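Local coordinates for protein acetate kinase (Entamoeba histolytica, PDB 4H0O) that interconverts acetate and acetyl phosphate as a pyrophosphate-dependent acetate kinase of the acetate and sugar kinase, Hsc70 and actin superfamily, at residues L17-Y28 / H73-L84. Numbering follows the deposited sequence.
Sequences LIFNVGSSSLTY and HPQAAKLIIQFL
Leu-26 and Tyr-28 pack on Ile-80 in a buried, mainly apolar helix-on-sheet contact. It joins the first beta hairpin of a ribonuclease H-like domain to helix 73-86. Segment 73-84 runs 31° from the direction of strand 26-28 and roughly antiparallel to strand 17-21. Leu-26, Tyr-28, Leu-17 and Phe-19 alternate with residues on the other side of the sheet and direct their side chains at the helix.

CG2 of Ile-80 sits over one face of the Tyr-28 ring, 3.7 Å from its centroid, in a CH-pi contact. The ring reaches this place with chi1 at 81°, its CG between the backbone N and the carbonyl carbon. CD1 of Ile-80 touches Tyr-28 CD1 at 3.6 Å and also meets the edge of the Phe-19 ring. Leu-26 CD2 wedges against the first helical turn, 3.9 Å from Ala-77 CB. Farther along, Leu-17 CD1 meets Leu-84 CD1 at 4.1 Å. Tyr-28 OH lies near Leu-84 CD2, but its hydrogen bond goes to His-57 ND1.

At the other end, His-73 reaches into the hairpin turn. Val-21 CG1 lies over the centre of its imidazole, 10° off the ring normal, in a second CH-pi contact. Leu-26 CB meets the ring edge, 3.5 Å from His-73 ND1. Gly-22 O is 2.9 Å from His-73 NE2. Asn-20, a predicted magnesium ligand, lies in the strand just before this turn; its ND2 is hydrogen-bonded to Glu-391.

Strand 16-21 pairs with strand 93-98 on one side and strand 26-31 on the other, and strand 26-31 pairs in turn with strand 36-44. Helix 129-143 packs beside helix 73-86, touching Phe-19, Val-21, His-73 and Ala-77. Helix 390-402 packs against Ile-18 on the opposite face of the sheet.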
loop_
_atom_site.group_PDB
_atom_site.type_symbol
_atom_site.label_atom_id
_atom_site.label_comp_id
_atom_site.label_asym_id
_atom_site.label_seq_id
_atom_site.Cartn_x
_atom_site.Cartn_y
_atom_site.Cartn_z
ATOM N N LEU B 17 -4.347 -13.931 37.198
ATOM C CA LEU B 17 -5.653 -13.510 36.707
ATOM C C LEU B 17 -5.492 -12.693 35.424
ATOM O O LEU B 17 -4.820 -11.661 35.421
ATOM C CB LEU B 17 -6.368 -12.679 37.776
ATOM C CG LEU B 17 -7.704 -12.031 37.401
ATOM C CD1 LEU B 17 -8.725 -13.087 37.025
ATOM C CD2 LEU B 17 -8.227 -11.165 38.540
ATOM N N ILE B 18 -6.092 -13.159 34.329
ATOM C CA ILE B 18 -6.078 -12.402 33.076
ATOM C C ILE B 18 -7.465 -11.851 32.756
ATOM O O ILE B 18 -8.441 -12.603 32.692
ATOM C CB ILE B 18 -5.568 -13.248 31.881
ATOM C CG1 ILE B 18 -4.043 -13.355 31.903
ATOM C CG2 ILE B 18 -5.999 -12.636 30.555
ATOM C CD1 ILE B 18 -3.537 -14.508 32.704
ATOM N N PHE B 19 -7.553 -10.539 32.562
ATOM C CA PHE B 19 -8.812 -9.917 32.167
ATOM C C PHE B 19 -8.877 -9.715 30.657
ATOM O O PHE B 19 -7.953 -9.169 30.053
ATOM C CB PHE B 19 -9.000 -8.577 32.878
ATOM C CG PHE B 19 -9.497 -8.699 34.291
ATOM C CD1 PHE B 19 -10.734 -9.268 34.555
ATOM C CD2 PHE B 19 -8.740 -8.225 35.352
ATOM C CE1 PHE B 19 -11.199 -9.378 35.855
ATOM C CE2 PHE B 19 -9.201 -8.326 36.653
ATOM C CZ PHE B 19 -10.432 -8.904 36.905
ATOM N N ASN B 20 -9.974 -10.161 30.053
ATOM C CA ASN B 20 -10.206 -9.939 28.633
ATOM C C ASN B 20 -11.444 -9.063 28.440
ATOM O O ASN B 20 -12.577 -9.540 28.546
ATOM C CB ASN B 20 -10.374 -11.274 27.907
ATOM C CG ASN B 20 -10.302 -11.134 26.397
ATOM O OD1 ASN B 20 -10.295 -10.025 25.860
ATOM N ND2 ASN B 20 -10.258 -12.268 25.702
ATOM N N VAL B 21 -11.224 -7.776 28.178
ATOM C CA VAL B 21 -12.328 -6.838 27.991
ATOM C C VAL B 21 -13.013 -7.078 26.648
ATOM O O VAL B 21 -12.380 -6.992 25.593
ATOM C CB VAL B 21 -11.858 -5.370 28.072
ATOM C CG1 VAL B 21 -13.026 -4.430 27.861
ATOM C CG2 VAL B 21 -11.211 -5.090 29.416
ATOM N N GLY B 22 -14.305 -7.388 26.691
ATOM C CA GLY B 22 -15.079 -7.590 25.479
ATOM C C GLY B 22 -16.032 -6.438 25.222
ATOM O O GLY B 22 -15.992 -5.421 25.919
ATOM N N SER B 23 -16.896 -6.592 24.224
ATOM C CA SER B 23 -17.828 -5.532 23.851
ATOM C C SER B 23 -19.066 -5.480 24.750
ATOM O O SER B 23 -19.416 -4.420 25.271
ATOM C CB SER B 23 -18.235 -5.667 22.381
ATOM O OG SER B 23 -18.732 -6.965 22.102
ATOM N N SER B 24 -19.725 -6.620 24.930
ATOM C CA SER B 24 -20.940 -6.675 25.741
ATOM C C SER B 24 -20.673 -7.242 27.136
ATOM O O SER B 24 -21.538 -7.187 28.015
ATOM C CB SER B 24 -22.018 -7.507 25.043
ATOM O OG SER B 24 -21.976 -8.857 25.475
ATOM N N SER B 25 -19.476 -7.785 27.339
ATOM C CA SER B 25 -19.150 -8.416 28.611
ATOM C C SER B 25 -17.654 -8.431 28.903
ATOM O O SER B 25 -16.833 -8.136 28.033
ATOM C CB SER B 25 -19.678 -9.850 28.638
ATOM O OG SER B 25 -18.894 -10.692 27.811
ATOM N N LEU B 26 -17.316 -8.779 30.140
ATOM C CA LEU B 26 -15.932 -8.990 30.541
ATOM C C LEU B 26 -15.726 -10.475 30.805
ATOM O O LEU B 26 -16.539 -11.105 31.485
ATOM C CB LEU B 26 -15.616 -8.190 31.808
ATOM C CG LEU B 26 -14.252 -8.446 32.452
ATOM C CD1 LEU B 26 -13.141 -8.013 31.515
ATOM C CD2 LEU B 26 -14.124 -7.740 33.797
ATOM N N THR B 27 -14.653 -11.038 30.257
ATOM C CA THR B 27 -14.287 -12.421 30.545
ATOM C C THR B 27 -12.953 -12.467 31.284
ATOM O O THR B 27 -12.185 -11.504 31.248
ATOM C CB THR B 27 -14.188 -13.272 29.265
ATOM O OG1 THR B 27 -13.065 -12.839 28.487
ATOM C CG2 THR B 27 -15.456 -13.142 28.439
ATOM N N TYR B 28 -12.680 -13.586 31.952
ATOM C CA TYR B 28 -11.426 -13.742 32.681
ATOM C C TYR B 28 -10.986 -15.197 32.716
ATOM O O TYR B 28 -11.801 -16.107 32.567
ATOM C CB TYR B 28 -11.550 -13.216 34.117
ATOM C CG TYR B 28 -12.212 -14.184 35.081
ATOM C CD1 TYR B 28 -13.591 -14.199 35.241
ATOM C CD2 TYR B 28 -11.455 -15.072 35.841
ATOM C CE1 TYR B 28 -14.196 -15.071 36.125
ATOM C CE2 TYR B 28 -12.052 -15.953 36.720
ATOM C CZ TYR B 28 -13.421 -15.947 36.859
ATOM O OH TYR B 28 -14.017 -16.819 37.738
ATOM N N HIS B 73 -17.755 -2.949 32.783
ATOM C CA HIS B 73 -16.544 -3.742 32.959
ATOM C C HIS B 73 -15.915 -3.669 34.366
ATOM O O HIS B 73 -15.666 -4.712 34.973
ATOM C CB HIS B 73 -15.528 -3.455 31.846
ATOM C CG HIS B 73 -16.002 -3.849 30.483
ATOM N ND1 HIS B 73 -16.290 -5.153 30.142
ATOM C CD2 HIS B 73 -16.235 -3.112 29.369
ATOM C CE1 HIS B 73 -16.684 -5.202 28.882
ATOM N NE2 HIS B 73 -16.656 -3.977 28.390
ATOM N N PRO B 74 -15.660 -2.454 34.895
ATOM C CA PRO B 74 -15.052 -2.423 36.234
ATOM C C PRO B 74 -15.936 -3.015 37.344
ATOM O O PRO B 74 -15.398 -3.576 38.302
ATOM C CB PRO B 74 -14.808 -0.928 36.482
ATOM C CG PRO B 74 -15.748 -0.225 35.560
ATOM C CD PRO B 74 -15.839 -1.097 34.345
ATOM N N GLN B 75 -17.255 -2.890 37.222
ATOM C CA GLN B 75 -18.170 -3.502 38.186
ATOM C C GLN B 75 -18.056 -5.022 38.139
ATOM O O GLN B 75 -18.017 -5.685 39.176
ATOM C CB GLN B 75 -19.616 -3.078 37.914
ATOM C CG GLN B 75 -19.949 -1.647 38.317
ATOM C CD GLN B 75 -21.180 -1.114 37.598
ATOM O OE1 GLN B 75 -21.795 -1.816 36.791
ATOM N NE2 GLN B 75 -21.538 0.133 37.881
ATOM N N ALA B 76 -18.009 -5.569 36.929
ATOM C CA ALA B 76 -17.836 -7.003 36.755
ATOM C C ALA B 76 -16.487 -7.442 37.318
ATOM O O ALA B 76 -16.391 -8.470 37.986
ATOM C CB ALA B 76 -17.946 -7.377 35.292
ATOM N N ALA B 77 -15.451 -6.653 37.046
ATOM C CA ALA B 77 -14.105 -6.945 37.529
ATOM C C ALA B 77 -14.080 -7.111 39.044
ATOM O O ALA B 77 -13.535 -8.090 39.560
ATOM C CB ALA B 77 -13.144 -5.858 37.101
ATOM N N LYS B 78 -14.673 -6.148 39.746
ATOM C CA LYS B 78 -14.762 -6.183 41.203
ATOM C C LYS B 78 -15.457 -7.445 41.712
ATOM O O LYS B 78 -14.953 -8.130 42.607
ATOM C CB LYS B 78 -15.494 -4.940 41.720
ATOM C CG LYS B 78 -15.899 -5.014 43.186
ATOM C CD LYS B 78 -15.838 -3.643 43.850
ATOM C CE LYS B 78 -16.069 -3.745 45.354
ATOM N NZ LYS B 78 -15.640 -2.510 46.073
ATOM N N LEU B 79 -16.614 -7.748 41.132
ATOM C CA LEU B 79 -17.399 -8.908 41.548
ATOM C C LEU B 79 -16.688 -10.223 41.216
ATOM O O LEU B 79 -16.840 -11.217 41.928
ATOM C CB LEU B 79 -18.801 -8.862 40.926
ATOM C CG LEU B 79 -19.904 -8.171 41.740
ATOM C CD1 LEU B 79 -19.455 -6.820 42.277
ATOM C CD2 LEU B 79 -21.170 -8.003 40.912
ATOM N N ILE B 80 -15.904 -10.220 40.139
ATOM C CA ILE B 80 -15.088 -11.377 39.779
ATOM C C ILE B 80 -14.009 -11.619 40.836
ATOM O O ILE B 80 -13.843 -12.738 41.328
ATOM C CB ILE B 80 -14.431 -11.198 38.391
ATOM C CG1 ILE B 80 -15.472 -11.362 37.280
ATOM C CG2 ILE B 80 -13.302 -12.200 38.192
ATOM C CD1 ILE B 80 -14.967 -10.987 35.897
ATOM N N ILE B 81 -13.282 -10.555 41.174
ATOM C CA ILE B 81 -12.244 -10.593 42.199
ATOM C C ILE B 81 -12.819 -11.043 43.543
ATOM O O ILE B 81 -12.199 -11.823 44.271
ATOM C CB ILE B 81 -11.575 -9.202 42.346
ATOM C CG1 ILE B 81 -10.771 -8.863 41.086
ATOM C CG2 ILE B 81 -10.683 -9.145 43.578
ATOM C CD1 ILE B 81 -10.269 -7.432 41.038
ATOM N N GLN B 82 -14.014 -10.553 43.858
ATOM C CA GLN B 82 -14.708 -10.932 45.083
ATOM C C GLN B 82 -15.055 -12.423 45.101
ATOM O O GLN B 82 -14.906 -13.087 46.128
ATOM C CB GLN B 82 -15.972 -10.085 45.253
ATOM C CG GLN B 82 -16.904 -10.547 46.361
ATOM C CD GLN B 82 -17.991 -9.530 46.657
ATOM O OE1 GLN B 82 -17.760 -8.322 46.584
ATOM N NE2 GLN B 82 -19.184 -10.014 46.988
ATOM N N PHE B 83 -15.509 -12.942 43.964
ATOM C CA PHE B 83 -15.853 -14.355 43.843
ATOM C C PHE B 83 -14.648 -15.249 44.106
ATOM O O PHE B 83 -14.765 -16.281 44.767
ATOM C CB PHE B 83 -16.420 -14.652 42.453
ATOM C CG PHE B 83 -16.508 -16.124 42.123
ATOM C CD1 PHE B 83 -17.607 -16.875 42.520
ATOM C CD2 PHE B 83 -15.503 -16.751 41.398
ATOM C CE1 PHE B 83 -17.694 -18.224 42.211
ATOM C CE2 PHE B 83 -15.584 -18.100 41.087
ATOM C CZ PHE B 83 -16.680 -18.836 41.494
ATOM N N LEU B 84 -13.497 -14.856 43.568
ATOM C CA LEU B 84 -12.278 -15.646 43.697
ATOM C C LEU B 84 -11.783 -15.681 45.144
ATOM O O LEU B 84 -11.271 -16.704 45.607
ATOM C CB LEU B 84 -11.193 -15.106 42.761
ATOM C CG LEU B 84 -11.558 -15.133 41.274
ATOM C CD1 LEU B 84 -10.581 -14.320 40.438
ATOM C CD2 LEU B 84 -11.624 -16.568 40.768
#